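Local coordinates for protein KDGF (Halomonas sp., PDB 5FQ0) that probably converts unsaturated monouronates from pectin or alginate breakdown into linear, ketonised sugars, and has a small cupin fold with a nickel ion bound in the crystal, at residues F39-V44 / L94-L99; G57-G62 / R73-G78. All blocks are in the same frame, centred on the assembly; numbering follows the deposited sequence.

Contact 1: residues F39-V44 / L94-L99; sequences FDRGAV and LEPDSL
F39 and S98 form an antiparallel hydrogen-bonded pair, with both side chains on the same face of the sheet. F39 N donates to S98 O over 2.9 Å almost in line (171°), whereas S98 N reaches F39 O at 3.0 Å with a bent angle of 140°; both donors lie in the plane of the carbonyl they meet. The F39 ring, its CG beside the backbone N and anti to the carbonyl carbon, swings away from 94-99 and meets F64 edge-to-face, so the pairing here is mainly a backbone affair. R41 comes closer: its CB presses on P96 N at 3.5 Å. With CG anti to its own N (chi1 164°) and bends at chi2 and chi3, its guanidinium turns one face to P96, whose CG stands 4.3 Å above the plane of the R41 guanidinium, over its centre. The like-charged D40 and D97 are bridged by one water, which donates to D40 OD1 (2.8 Å) and D97 OD1 (2.7 Å) and accepts from D97 N, a geometry that would probably ease their repulsion. S98 OG bonds E95 O at 2.7 Å, from above the carbonyl plane, with A63 O as second partner. D97, in left-handed backbone conformation, and S98 together face F39: a G1 beta bulge, opening strand 98-105 of the cupin barrel beside the type II turn D40-A43.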
loop_
_atom_site.group_PDB
_atom_site.type_symbol
_atom_site.label_atom_id
_atom_site.label_comp_id
_atom_site.label_asym_id
_atom_site.label_seq_id
_atom_site.Cartn_x
_atom_site.Cartn_y
_atom_site.Cartn_z
ATOM N N PHE B 39 4.933 6.097 13.320
ATOM C CA PHE B 39 5.480 5.693 14.601
ATOM C C PHE B 39 6.592 6.663 15.001
ATOM O O PHE B 39 7.420 7.017 14.196
ATOM C CB PHE B 39 6.139 4.315 14.456
ATOM C CG PHE B 39 5.184 3.161 14.409
ATOM C CD1 PHE B 39 4.301 3.001 13.352
ATOM C CD2 PHE B 39 5.240 2.164 15.411
ATOM C CE1 PHE B 39 3.456 1.894 13.309
ATOM C CE2 PHE B 39 4.388 1.075 15.384
ATOM C CZ PHE B 39 3.499 0.931 14.334
ATOM N N ASP B 40 6.597 7.071 16.257
ATOM C CA ASP B 40 7.765 7.661 16.863
ATOM C C ASP B 40 8.807 6.561 16.987
ATOM O O ASP B 40 8.471 5.374 16.986
ATOM C CB ASP B 40 7.394 8.142 18.256
ATOM C CG ASP B 40 6.468 9.322 18.222
ATOM O OD1 ASP B 40 6.213 9.902 17.135
ATOM O OD2 ASP B 40 6.037 9.701 19.305
ATOM N N ARG B 41 10.075 6.947 17.063
ATOM C CA ARG B 41 11.139 5.968 17.246
ATOM C C ARG B 41 10.934 5.151 18.538
ATOM O O ARG B 41 10.604 5.690 19.592
ATOM C CB ARG B 41 12.469 6.694 17.252
ATOM C CG ARG B 41 13.635 5.921 17.793
ATOM C CD ARG B 41 14.387 6.992 18.547
ATOM N NE ARG B 41 15.582 7.412 17.876
ATOM C CZ ARG B 41 16.224 8.554 18.088
ATOM N NH1 ARG B 41 15.770 9.497 18.903
ATOM N NH2 ARG B 41 17.350 8.741 17.443
ATOM N N GLY B 42 11.067 3.837 18.444
ATOM C CA GLY B 42 10.860 3.000 19.629
ATOM C C GLY B 42 9.397 2.750 20.009
ATOM O O GLY B 42 9.148 2.048 20.989
ATOM N N ALA B 43 8.425 3.319 19.266
ATOM C CA ALA B 43 7.011 2.960 19.472
ATOM C C ALA B 43 6.775 1.504 19.039
ATOM O O ALA B 43 7.386 1.005 18.093
ATOM C CB ALA B 43 6.070 3.910 18.718
ATOM N N VAL B 44 5.895 0.819 19.758
ATOM C CA VAL B 44 5.745 -0.610 19.593
ATOM C C VAL B 44 4.320 -0.952 19.124
ATOM O O VAL B 44 3.355 -0.532 19.752
ATOM C CB VAL B 44 6.053 -1.354 20.930
ATOM C CG1 VAL B 44 5.730 -2.841 20.834
ATOM C CG2 VAL B 44 7.502 -1.138 21.354
ATOM N N LEU B 94 12.144 1.922 14.322
ATOM C CA LEU B 94 13.574 2.194 14.610
ATOM C C LEU B 94 13.985 3.689 14.449
ATOM O O LEU B 94 15.081 4.063 14.856
ATOM C CB LEU B 94 14.498 1.262 13.759
ATOM C CG LEU B 94 14.059 -0.226 13.824
ATOM C CD1 LEU B 94 14.782 -1.155 12.868
ATOM C CD2 LEU B 94 14.193 -0.721 15.257
ATOM N N GLU B 95 13.129 4.529 13.856
ATOM C CA GLU B 95 13.481 5.953 13.532
ATOM C C GLU B 95 12.280 6.846 13.786
ATOM O O GLU B 95 11.142 6.370 13.707
ATOM C CB GLU B 95 13.874 6.129 12.051
ATOM C CG GLU B 95 15.103 5.368 11.610
ATOM C CD GLU B 95 15.524 5.727 10.199
ATOM O OE1 GLU B 95 14.944 6.660 9.570
ATOM O OE2 GLU B 95 16.458 5.064 9.720
ATOM N N PRO B 96 12.505 8.132 14.082
ATOM C CA PRO B 96 11.382 9.041 14.264
ATOM C C PRO B 96 10.583 9.110 12.952
ATOM O O PRO B 96 11.146 8.883 11.860
ATOM C CB PRO B 96 12.059 10.384 14.524
ATOM C CG PRO B 96 13.401 10.006 15.099
ATOM C CD PRO B 96 13.795 8.816 14.281
ATOM N N ASP B 97 9.294 9.409 13.066
ATOM C CA ASP B 97 8.436 9.480 11.877
ATOM C C ASP B 97 8.623 8.287 10.928
ATOM O O ASP B 97 8.717 8.479 9.720
ATOM C CB ASP B 97 8.726 10.794 11.132
ATOM C CG ASP B 97 8.368 12.034 11.963
ATOM O OD1 ASP B 97 7.587 11.927 12.923
ATOM O OD2 ASP B 97 8.902 13.113 11.653
ATOM N N SER B 98 8.704 7.058 11.459
ATOM C CA SER B 98 8.742 5.905 10.570
ATOM C C SER B 98 7.295 5.680 10.044
ATOM O O SER B 98 6.344 5.710 10.826
ATOM C CB SER B 98 9.242 4.664 11.300
ATOM O OG SER B 98 10.618 4.807 11.609
ATOM N N LEU B 99 7.141 5.489 8.734
ATOM C CA LEU B 99 5.801 5.355 8.135
ATOM C C LEU B 99 5.603 3.989 7.522
ATOM O O LEU B 99 6.463 3.508 6.792
ATOM C CB LEU B 99 5.587 6.424 7.039
ATOM C CG LEU B 99 5.709 7.896 7.448
ATOM C CD1 LEU B 99 5.576 8.800 6.200
ATOM C CD2 LEU B 99 4.618 8.217 8.433
HETATM O O HOH W 1 8.144 10.747 15.271
#

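Contact 2: residues G57-G62 / R73-G78; sequences GYVVQG and RRLSPG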
loop_
_atom_site.group_PDB
_atom_site.type_symbol
_atom_site.label_atom_id
_atom_site.label_comp_id
_atom_site.label_asym_id
_atom_site.label_seq_id
_atom_site.Cartn_x
_atom_site.Cartn_y
_atom_site.Cartn_z
ATOM N N GLY B 57 1.989 -4.898 5.375
ATOM C CA GLY B 57 2.623 -3.638 5.801
ATOM C C GLY B 57 3.716 -3.248 4.821
ATOM O O GLY B 57 4.712 -3.965 4.631
ATOM N N TYR B 58 3.520 -2.135 4.131
ATOM C CA TYR B 58 4.504 -1.657 3.190
ATOM C C TYR B 58 5.223 -0.426 3.781
ATOM O O TYR B 58 4.562 0.577 4.134
ATOM C CB TYR B 58 3.803 -1.293 1.887
ATOM C CG TYR B 58 4.784 -0.846 0.821
ATOM C CD1 TYR B 58 5.178 0.499 0.719
ATOM C CD2 TYR B 58 5.331 -1.762 -0.062
ATOM C CE1 TYR B 58 6.080 0.906 -0.249
ATOM C CE2 TYR B 58 6.204 -1.363 -1.047
ATOM C CZ TYR B 58 6.581 -0.038 -1.124
ATOM O OH TYR B 58 7.479 0.340 -2.081
ATOM N N VAL B 59 6.553 -0.504 3.903
ATOM C CA VAL B 59 7.349 0.521 4.577
ATOM C C VAL B 59 7.667 1.634 3.585
ATOM O O VAL B 59 8.256 1.421 2.486
ATOM C CB VAL B 59 8.661 -0.016 5.222
ATOM C CG1 VAL B 59 9.445 1.132 5.881
ATOM C CG2 VAL B 59 8.343 -1.145 6.222
ATOM N N VAL B 60 7.278 2.839 3.963
ATOM C CA VAL B 60 7.580 3.968 3.064
ATOM C C VAL B 60 8.594 4.989 3.602
ATOM O O VAL B 60 9.174 5.719 2.811
ATOM C CB VAL B 60 6.336 4.687 2.533
ATOM C CG1 VAL B 60 5.292 3.717 1.997
ATOM C CG2 VAL B 60 5.737 5.631 3.544
ATOM N N GLN B 61 8.804 5.033 4.915
ATOM C CA GLN B 61 9.766 5.977 5.530
ATOM C C GLN B 61 10.275 5.403 6.862
ATOM O O GLN B 61 9.533 4.706 7.567
ATOM C CB GLN B 61 9.127 7.378 5.726
ATOM C CG GLN B 61 10.081 8.484 6.181
ATOM C CD GLN B 61 9.388 9.852 6.199
ATOM O OE1 GLN B 61 9.289 10.501 5.160
ATOM N NE2 GLN B 61 8.865 10.268 7.366
ATOM N N GLY B 62 11.532 5.706 7.196
ATOM C CA GLY B 62 12.155 5.236 8.440
ATOM C C GLY B 62 12.485 3.757 8.298
ATOM O O GLY B 62 12.909 3.323 7.233
ATOM N N ARG B 73 12.678 -9.345 11.072
ATOM C CA ARG B 73 13.514 -8.692 10.051
ATOM C C ARG B 73 13.484 -7.176 10.197
ATOM O O ARG B 73 12.461 -6.613 10.618
ATOM C CB ARG B 73 13.047 -9.051 8.638
ATOM C CG ARG B 73 12.990 -10.537 8.354
ATOM C CD ARG B 73 14.348 -11.076 7.960
ATOM N NE ARG B 73 14.496 -11.017 6.520
ATOM C CZ ARG B 73 14.012 -11.939 5.691
ATOM N NH1 ARG B 73 13.364 -13.002 6.173
ATOM N NH2 ARG B 73 14.184 -11.800 4.379
ATOM N N ARG B 74 14.585 -6.525 9.818
ATOM C CA ARG B 74 14.673 -5.051 9.784
ATOM C C ARG B 74 14.206 -4.640 8.396
ATOM O O ARG B 74 14.793 -5.054 7.408
ATOM C CB ARG B 74 16.108 -4.561 10.031
ATOM C CG ARG B 74 16.349 -3.048 9.836
ATOM C CD ARG B 74 17.852 -2.650 9.791
ATOM N NE ARG B 74 18.649 -3.414 10.768
ATOM C CZ ARG B 74 19.553 -4.357 10.477
ATOM N NH1 ARG B 74 19.880 -4.639 9.223
ATOM N NH2 ARG B 74 20.156 -5.010 11.460
ATOM N N LEU B 75 13.152 -3.838 8.324
ATOM C CA LEU B 75 12.548 -3.440 7.032
ATOM C C LEU B 75 12.711 -1.943 6.843
ATOM O O LEU B 75 12.431 -1.159 7.757
ATOM C CB LEU B 75 11.053 -3.805 6.987
ATOM C CG LEU B 75 10.661 -5.285 7.143
ATOM C CD1 LEU B 75 9.179 -5.432 6.869
ATOM C CD2 LEU B 75 11.439 -6.241 6.229
ATOM N N SER B 76 13.191 -1.546 5.669
ATOM C CA SER B 76 13.361 -0.119 5.367
ATOM C C SER B 76 12.420 0.255 4.182
ATOM O O SER B 76 11.681 -0.628 3.717
ATOM C CB SER B 76 14.835 0.132 5.082
ATOM O OG SER B 76 15.211 -0.673 3.991
ATOM N N PRO B 77 12.400 1.551 3.737
ATOM C CA PRO B 77 11.476 2.013 2.682
ATOM C C PRO B 77 11.494 1.128 1.474
ATOM O O PRO B 77 12.554 0.869 0.931
ATOM C CB PRO B 77 12.048 3.393 2.313
ATOM C CG PRO B 77 12.538 3.897 3.638
ATOM C CD PRO B 77 13.257 2.673 4.192
ATOM N N GLY B 78 10.328 0.648 1.045
ATOM C CA GLY B 78 10.315 -0.237 -0.113
ATOM C C GLY B 78 10.151 -1.700 0.268
ATOM O O GLY B 78 9.688 -2.490 -0.555
HETATM O O HOH W 2 8.948 -1.889 -3.004
#
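A classic beta bulge, with V60 and Q61 both facing L99, marks the end of strand 54-61 where the loop leaving strand 71-75 crosses it within the cupin barrel. The central bond is short and straight: G78 N donates to V59 O over 2.6 Å at 169°, in the carbonyl plane. The same oxygen receives a CA-H...O contact from P77 CA at 3.3 Å. V59 points toward the loop; its CB lies 3.4 Å from S76 O, and its CG2 branch meets L75 CB at 3.9 Å, the two side chains crossing obliquely. The P77 ring reaches the end of 57-62, its CD 3.1 Å from G62 O. Y58, CG anti to its N (chi1 -177°), brings its hydroxyl to G78, with OH 3.5 Å from G78 CA, and a water joins Y58 OH (2.8 Å) to G78 O, to which it donates. An alanine here would remove the phenol and would probably loosen the packing on G78 and break this water bridge. Beyond the contact, V59 packs on F64 and L75 on V66, both of strand 64-68, V60 touches L99 and I101 of strand 98-105, and an apolar side chain of a neighbouring subunit meets Y58.

From the N terminus, the chain leaves strand 32-39 at 39-44, the first half of contact 1, then runs through strand 44-48 to 57-62, where contact 2 begins. The hairpin of strands 64-68 and 71-75 then brings 73-78, the end of its second strand and the loop beyond, back to close contact 2 as the inner, shorter loop; only at 94-99 does contact 1 close the outer one, so contact 2 lies wholly within its span without crossing it. Their centres are 11 Å apart, and they meet directly: L99 N and D97 O make probable hydrogen bonds to Q61 O and Q61 NE2. Strand 98-105 thus lies between strands 32-39 and 54-61, tying both contacts into one sheet, while 73-78 leads in from the other.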